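Local coordinates for protein putative 4-hydroxybenzoyl-CoA thioesterase (Geobacillus stearothermophilus, PDB 2OIW) that is predicted to act as a hot-dog-fold thioesterase, probably hydrolysing the thioester bond of acyl-CoA substrates such as 4-hydroxybenzoyl-CoA, at residues A[5-11]-A[70-76]; A[88-92]-A[130-134]. All blocks are in the same frame, centred on the assembly; numbering follows the deposited sequence. Where two conformers were deposited one is given.

Contact 1 (A[5-11]-A[70-76]); sequences FTTVITP and QDVTVYT
Phe5, Thr7 and Ile9 face Thr76, Val74 and Val72 as the hydrogen-bonded pairs of an antiparallel strand pair, each closed by two backbone bonds. The straightest of these, Val74 N to Thr7 O, measures 2.8 Å with 177° at the hydrogen. At the non-hydrogen-bonded pairs between them, Thr6 with Tyr75 and Val8 with Thr73, the strands close up through CA-H...O contacts such as Thr6 CA to Val74 O. Within the chain, strand 5-9 lies at an edge of the curled antiparallel sheet of the hot-dog fold; its partner strand 72-81 passes on to strand 85-94, and Trp30 and Ala33 of the helix 27-34 wrapped by the sheet pack on Ile9.

Ile9 can be followed outward from the backbone. Its CB rests on Val72 CG2 at 3.8 Å; CG1, set beside its own backbone N and anti to the carbonyl carbon (chi1 -72°), carries the extended chain on until CD1 meets Val74 CG2 at 3.9 Å. One isoleucine thus spans two valines on the same face. Next to it, Pro11 lays CG against Val72 CG1.

Toward Phe5 this face turns polar. One water is gripped by Thr7 OG1 at 2.7 Å and donates to Thr76 OG1 at 3.0 Å, while Val74 O also lies within its reach.

On the other face, Thr6 and Thr73 bring their CG2 methyls to 3.6 Å, and Thr73 CG2 in turn sits over the rim of one face of the Tyr75 ring. Beyond the strand end, Thr10 OG1 donates to Asp71 OD1 at 3.0 Å, approaching from above the carboxylate plane and linking the two segments just past the strand pair.

Contact 2 (A[88-92]-A[130-134]); sequences IYEEI and HVWQP
Tyr89 and Trp132 both hold CG anti to the backbone N (chi1 near 180° in each), and these matching torsions swing the two rings across the gap between strand 85-94 and the C-terminal tail until they meet edge to face. The tyrosine supplies the edge: CD2 and CE2 point at the six-membered ring of Trp132, whose centroid lies 4.8 Å from that of the phenol, with the planes at 77°. CE2 comes within 3.7 Å of Trp132 CZ2.

Pro134 closes over the Tyr89 ring in a CH-pi contact. Its CG stands 3.6 Å from the ring centroid and only 10° off the normal, so the tyrosine is held at its edge by one tail residue and over a face by another.

Glu91 reaches the same indole from further along the strand. Its extended chain runs at roughly a right angle to the Trp132 side chain, CG and CD each passing 3.6 Å from Trp132 CH2. The carboxylate then doubles as an acceptor for the phenol: Tyr89 OH donates to the anti lone pair of Glu91 OE2 at 2.7 Å, while OE1 is bonded by His93 NE2. Each carboxylate oxygen has its own donor, which should restrain the group's rotation, and the bond to OE2 anchors the hydroxyl end of the tyrosine. On the opposite side of the strand, Glu90 turns away to a salt bridge with Arg35.

An irregular C-terminal tail, following helix 121-128, is in this way pinned by an aromatic and proline cluster to the outward side of the hot-dog sheet, the side turned away from helix 27-34.

In the fold
Contacts 1 and 2 share one antiparallel sheet: strand 72-81 of contact 1 is the direct neighbour of strand 85-94 of contact 2, and the backbones of Tyr75 and Glu91 are hydrogen-bonded. Both are partly buried, combining residues of the interior with exposed ones. Contact 1 joins strand to strand, relying on regular backbone hydrogen bonds, with aliphatic packing on its helix-facing side. Contact 2 has no hydrogen bond between its segments and depends on rings and a proline to fasten a non-regular tail. The tail also spans the two: Trp132 touches Tyr75, and the His130 ring meets that of Phe5. Contact 1 alone is approached by a second subunit, for example where Arg12 of that subunit packs on Ile9.

Contact 1 (A[5-11]-A[70-76])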
loop_
_atom_site.group_PDB
_atom_site.type_symbol
_atom_site.label_atom_id
_atom_site.label_comp_id
_atom_site.label_asym_id
_atom_site.label_seq_id
_atom_site.Cartn_x
_atom_site.Cartn_y
_atom_site.Cartn_z
ATOM N N PHE A 5 12.816 20.728 3.256
ATOM C CA PHE A 5 12.485 20.258 1.901
ATOM C C PHE A 5 10.987 20.268 1.783
ATOM O O PHE A 5 10.304 20.026 2.766
ATOM C CB PHE A 5 12.974 18.829 1.648
ATOM C CG PHE A 5 14.449 18.627 1.870
ATOM C CD1 PHE A 5 15.377 19.019 0.903
ATOM C CD2 PHE A 5 14.910 18.054 3.044
ATOM C CE1 PHE A 5 16.729 18.835 1.096
ATOM C CE2 PHE A 5 16.278 17.866 3.253
ATOM C CZ PHE A 5 17.181 18.240 2.281
ATOM N N THR A 6 10.491 20.565 0.587
ATOM C CA THR A 6 9.067 20.701 0.281
ATOM C C THR A 6 8.662 19.732 -0.847
ATOM O O THR A 6 9.255 19.751 -1.921
ATOM C CB THR A 6 8.755 22.132 -0.199
ATOM O OG1 THR A 6 8.983 23.035 0.875
ATOM C CG2 THR A 6 7.289 22.250 -0.641
ATOM N N THR A 7 7.644 18.906 -0.610
ATOM C CA THR A 7 7.282 17.853 -1.543
ATOM C C THR A 7 5.767 17.913 -1.678
ATOM O O THR A 7 5.048 17.599 -0.729
ATOM C CB THR A 7 7.734 16.443 -1.005
ATOM O OG1 THR A 7 9.129 16.473 -0.677
ATOM C CG2 THR A 7 7.519 15.337 -2.037
ATOM N N VAL A 8 5.291 18.335 -2.840
ATOM C CA VAL A 8 3.850 18.326 -3.169
ATOM C C VAL A 8 3.446 16.940 -3.686
ATOM O O VAL A 8 4.117 16.372 -4.562
ATOM C CB VAL A 8 3.455 19.426 -4.238
ATOM C CG1 VAL A 8 1.940 19.478 -4.427
ATOM C CG2 VAL A 8 3.966 20.815 -3.823
ATOM N N ILE A 9 2.336 16.420 -3.154
ATOM C CA ILE A 9 1.812 15.115 -3.528
ATOM C C ILE A 9 0.331 15.217 -3.848
ATOM O O ILE A 9 -0.416 15.908 -3.137
ATOM C CB ILE A 9 1.993 14.145 -2.357
ATOM C CG1 ILE A 9 3.476 13.796 -2.219
ATOM C CG2 ILE A 9 1.127 12.909 -2.537
ATOM C CD1 ILE A 9 3.860 13.005 -0.989
ATOM N N THR A 10 -0.094 14.498 -4.884
ATOM C CA THR A 10 -1.505 14.335 -5.227
ATOM C C THR A 10 -2.037 13.053 -4.602
ATOM O O THR A 10 -1.600 11.978 -4.986
ATOM C CB THR A 10 -1.648 14.273 -6.749
ATOM O OG1 THR A 10 -1.173 15.505 -7.298
ATOM C CG2 THR A 10 -3.079 14.122 -7.173
ATOM N N PRO A 11 -2.966 13.164 -3.621
ATOM C CA PRO A 11 -3.568 11.976 -3.023
ATOM C C PRO A 11 -4.320 11.123 -4.047
ATOM O O PRO A 11 -4.804 11.633 -5.067
ATOM C CB PRO A 11 -4.511 12.541 -1.953
ATOM C CG PRO A 11 -3.926 13.912 -1.661
ATOM C CD PRO A 11 -3.417 14.406 -2.948
ATOM N N GLN A 70 -7.600 17.164 -3.183
ATOM C CA GLN A 70 -6.815 18.370 -2.952
ATOM C C GLN A 70 -5.378 17.909 -2.718
ATOM O O GLN A 70 -5.151 16.912 -2.016
ATOM C CB GLN A 70 -7.298 19.098 -1.688
ATOM C CG GLN A 70 -8.764 19.517 -1.653
ATOM C CD GLN A 70 -9.235 19.925 -0.247
ATOM O OE1 GLN A 70 -9.708 19.093 0.549
ATOM N NE2 GLN A 70 -9.077 21.202 0.067
ATOM N N ASP A 71 -4.403 18.634 -3.269
ATOM C CA ASP A 71 -2.982 18.295 -3.054
ATOM C C ASP A 71 -2.580 18.477 -1.588
ATOM O O ASP A 71 -3.250 19.166 -0.832
ATOM C CB ASP A 71 -2.075 19.117 -3.984
ATOM C CG ASP A 71 -2.106 18.585 -5.406
ATOM O OD1 ASP A 71 -2.680 17.480 -5.624
ATOM O OD2 ASP A 71 -1.548 19.252 -6.295
ATOM N N VAL A 72 -1.503 17.819 -1.193
ATOM C CA VAL A 72 -0.940 17.981 0.149
ATOM C C VAL A 72 0.520 18.322 -0.037
ATOM O O VAL A 72 1.097 18.029 -1.096
ATOM C CB VAL A 72 -1.053 16.699 1.001
ATOM C CG1 VAL A 72 -2.530 16.271 1.132
ATOM C CG2 VAL A 72 -0.167 15.578 0.448
ATOM N N THR A 73 1.087 18.988 0.961
ATOM C CA THR A 73 2.493 19.348 0.953
ATOM C C THR A 73 3.165 18.811 2.189
ATOM O O THR A 73 2.719 19.061 3.312
ATOM C CB THR A 73 2.703 20.876 0.896
ATOM O OG1 THR A 73 1.939 21.398 -0.190
ATOM C CG2 THR A 73 4.157 21.207 0.679
ATOM N N VAL A 74 4.253 18.086 1.947
ATOM C CA VAL A 74 5.105 17.545 2.995
ATOM C C VAL A 74 6.296 18.458 3.163
ATOM O O VAL A 74 6.988 18.782 2.190
ATOM C CB VAL A 74 5.540 16.102 2.651
ATOM C CG1 VAL A 74 6.244 15.424 3.862
ATOM C CG2 VAL A 74 4.279 15.286 2.203
ATOM N N TYR A 75 6.491 18.909 4.403
ATOM C CA TYR A 75 7.675 19.661 4.811
ATOM C C TYR A 75 8.527 18.768 5.679
ATOM O O TYR A 75 8.050 18.207 6.667
ATOM C CB TYR A 75 7.280 20.882 5.606
ATOM C CG TYR A 75 6.401 21.825 4.832
ATOM C CD1 TYR A 75 6.966 22.814 4.011
ATOM C CD2 TYR A 75 5.019 21.751 4.923
ATOM C CE1 TYR A 75 6.172 23.700 3.306
ATOM C CE2 TYR A 75 4.208 22.633 4.198
ATOM C CZ TYR A 75 4.800 23.602 3.408
ATOM O OH TYR A 75 4.029 24.460 2.694
ATOM N N THR A 76 9.802 18.676 5.330
ATOM C CA THR A 76 10.700 17.727 5.959
ATOM C C THR A 76 11.986 18.454 6.295
ATOM O O THR A 76 12.611 19.049 5.424
ATOM C CB THR A 76 10.966 16.519 5.034
ATOM O OG1 THR A 76 9.706 15.953 4.605
ATOM C CG2 THR A 76 11.784 15.457 5.790
HETATM O O HOH W 1 9.383 17.130 1.915
#

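Contact 2 (A[88-92]-A[130-134])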
loop_
_atom_site.group_PDB
_atom_site.type_symbol
_atom_site.label_atom_id
_atom_site.label_comp_id
_atom_site.label_asym_id
_atom_site.label_seq_id
_atom_site.Cartn_x
_atom_site.Cartn_y
_atom_site.Cartn_z
ATOM N N ILE A 88 14.515 13.534 12.163
ATOM C CA ILE A 88 13.779 14.333 11.227
ATOM C C ILE A 88 12.509 14.881 11.877
ATOM O O ILE A 88 11.802 14.156 12.585
ATOM C CB ILE A 88 13.402 13.446 10.038
ATOM C CG1 ILE A 88 14.652 13.041 9.230
ATOM C CG2 ILE A 88 12.322 14.078 9.194
ATOM C CD1 ILE A 88 14.377 11.889 8.284
ATOM N N TYR A 89 12.222 16.156 11.633
ATOM C CA TYR A 89 10.926 16.708 11.954
ATOM C C TYR A 89 10.162 16.920 10.638
ATOM O O TYR A 89 10.745 17.373 9.661
ATOM C CB TYR A 89 11.028 18.015 12.768
ATOM C CG TYR A 89 9.664 18.559 13.087
ATOM C CD1 TYR A 89 8.862 17.946 14.038
ATOM C CD2 TYR A 89 9.149 19.646 12.385
ATOM C CE1 TYR A 89 7.583 18.420 14.309
ATOM C CE2 TYR A 89 7.898 20.116 12.637
ATOM C CZ TYR A 89 7.114 19.509 13.599
ATOM O OH TYR A 89 5.853 19.990 13.840
ATOM N N GLU A 90 8.875 16.598 10.609
ATOM C CA GLU A 90 8.118 16.631 9.349
ATOM C C GLU A 90 6.651 16.960 9.581
ATOM O O GLU A 90 6.083 16.636 10.650
ATOM C CB GLU A 90 8.288 15.295 8.579
ATOM C CG GLU A 90 8.125 14.061 9.491
ATOM C CD GLU A 90 8.963 12.846 9.094
ATOM O OE1 GLU A 90 9.533 12.812 7.963
ATOM O OE2 GLU A 90 9.034 11.902 9.937
ATOM N N GLU A 91 6.034 17.603 8.591
ATOM C CA GLU A 91 4.630 17.987 8.694
ATOM C C GLU A 91 3.946 17.766 7.353
ATOM O O GLU A 91 4.576 17.890 6.312
ATOM C CB GLU A 91 4.500 19.472 9.068
ATOM C CG GLU A 91 4.869 19.810 10.473
ATOM C CD GLU A 91 4.626 21.261 10.810
ATOM O OE1 GLU A 91 4.236 22.036 9.896
ATOM O OE2 GLU A 91 4.852 21.634 11.989
ATOM N N ILE A 92 2.665 17.422 7.388
ATOM C CA ILE A 92 1.861 17.399 6.164
ATOM C C ILE A 92 0.740 18.416 6.276
ATOM O O ILE A 92 0.033 18.455 7.285
ATOM C CB ILE A 92 1.296 15.992 5.853
ATOM C CG1 ILE A 92 2.423 14.966 5.789
ATOM C CG2 ILE A 92 0.570 15.998 4.534
ATOM C CD1 ILE A 92 1.928 13.568 5.627
ATOM N N HIS A 130 19.559 22.346 6.174
ATOM C CA HIS A 130 18.136 21.987 6.157
ATOM C C HIS A 130 17.603 21.730 7.572
ATOM O O HIS A 130 16.718 20.911 7.772
ATOM C CB HIS A 130 17.863 20.797 5.227
ATOM C CG HIS A 130 18.296 21.020 3.811
ATOM N ND1 HIS A 130 17.664 21.905 2.969
ATOM C CD2 HIS A 130 19.303 20.472 3.090
ATOM C CE1 HIS A 130 18.262 21.898 1.791
ATOM N NE2 HIS A 130 19.261 21.036 1.838
ATOM N N VAL A 131 18.142 22.450 8.555
ATOM C CA VAL A 131 17.716 22.273 9.942
ATOM C C VAL A 131 16.370 22.982 10.191
ATOM O O VAL A 131 16.165 24.128 9.763
ATOM C CB VAL A 131 18.812 22.731 10.935
ATOM C CG1 VAL A 131 18.305 22.722 12.367
ATOM C CG2 VAL A 131 20.019 21.830 10.806
ATOM N N TRP A 132 15.462 22.273 10.862
ATOM C CA TRP A 132 14.137 22.784 11.199
ATOM C C TRP A 132 13.771 22.305 12.597
ATOM O O TRP A 132 13.600 21.089 12.834
ATOM C CB TRP A 132 13.097 22.311 10.175
ATOM C CG TRP A 132 11.670 22.788 10.392
ATOM C CD1 TRP A 132 11.255 23.914 11.071
ATOM C CD2 TRP A 132 10.480 22.172 9.876
ATOM N NE1 TRP A 132 9.878 24.012 11.030
ATOM C CE2 TRP A 132 9.379 22.962 10.297
ATOM C CE3 TRP A 132 10.235 21.022 9.110
ATOM C CZ2 TRP A 132 8.053 22.634 9.973
ATOM C CZ3 TRP A 132 8.916 20.697 8.792
ATOM C CH2 TRP A 132 7.844 21.501 9.224
ATOM N N GLN A 133 13.678 23.271 13.514
ATOM C CA GLN A 133 13.406 23.007 14.917
ATOM C C GLN A 133 12.231 23.862 15.389
ATOM O O GLN A 133 12.396 25.056 15.645
ATOM C CB GLN A 133 14.673 23.241 15.750
ATOM C CG GLN A 133 15.739 22.185 15.481
ATOM C CD GLN A 133 17.139 22.624 15.852
ATOM O OE1 GLN A 133 17.424 23.816 15.986
ATOM N NE2 GLN A 133 18.033 21.650 16.001
ATOM N N PRO A 134 11.035 23.245 15.498
ATOM C CA PRO A 134 9.794 24.005 15.659
ATOM C C PRO A 134 9.546 24.485 17.092
ATOM O O PRO A 134 8.904 25.531 17.292
ATOM C CB PRO A 134 8.720 23.007 15.217
ATOM C CG PRO A 134 9.295 21.662 15.601
ATOM C CD PRO A 134 10.795 21.787 15.477
#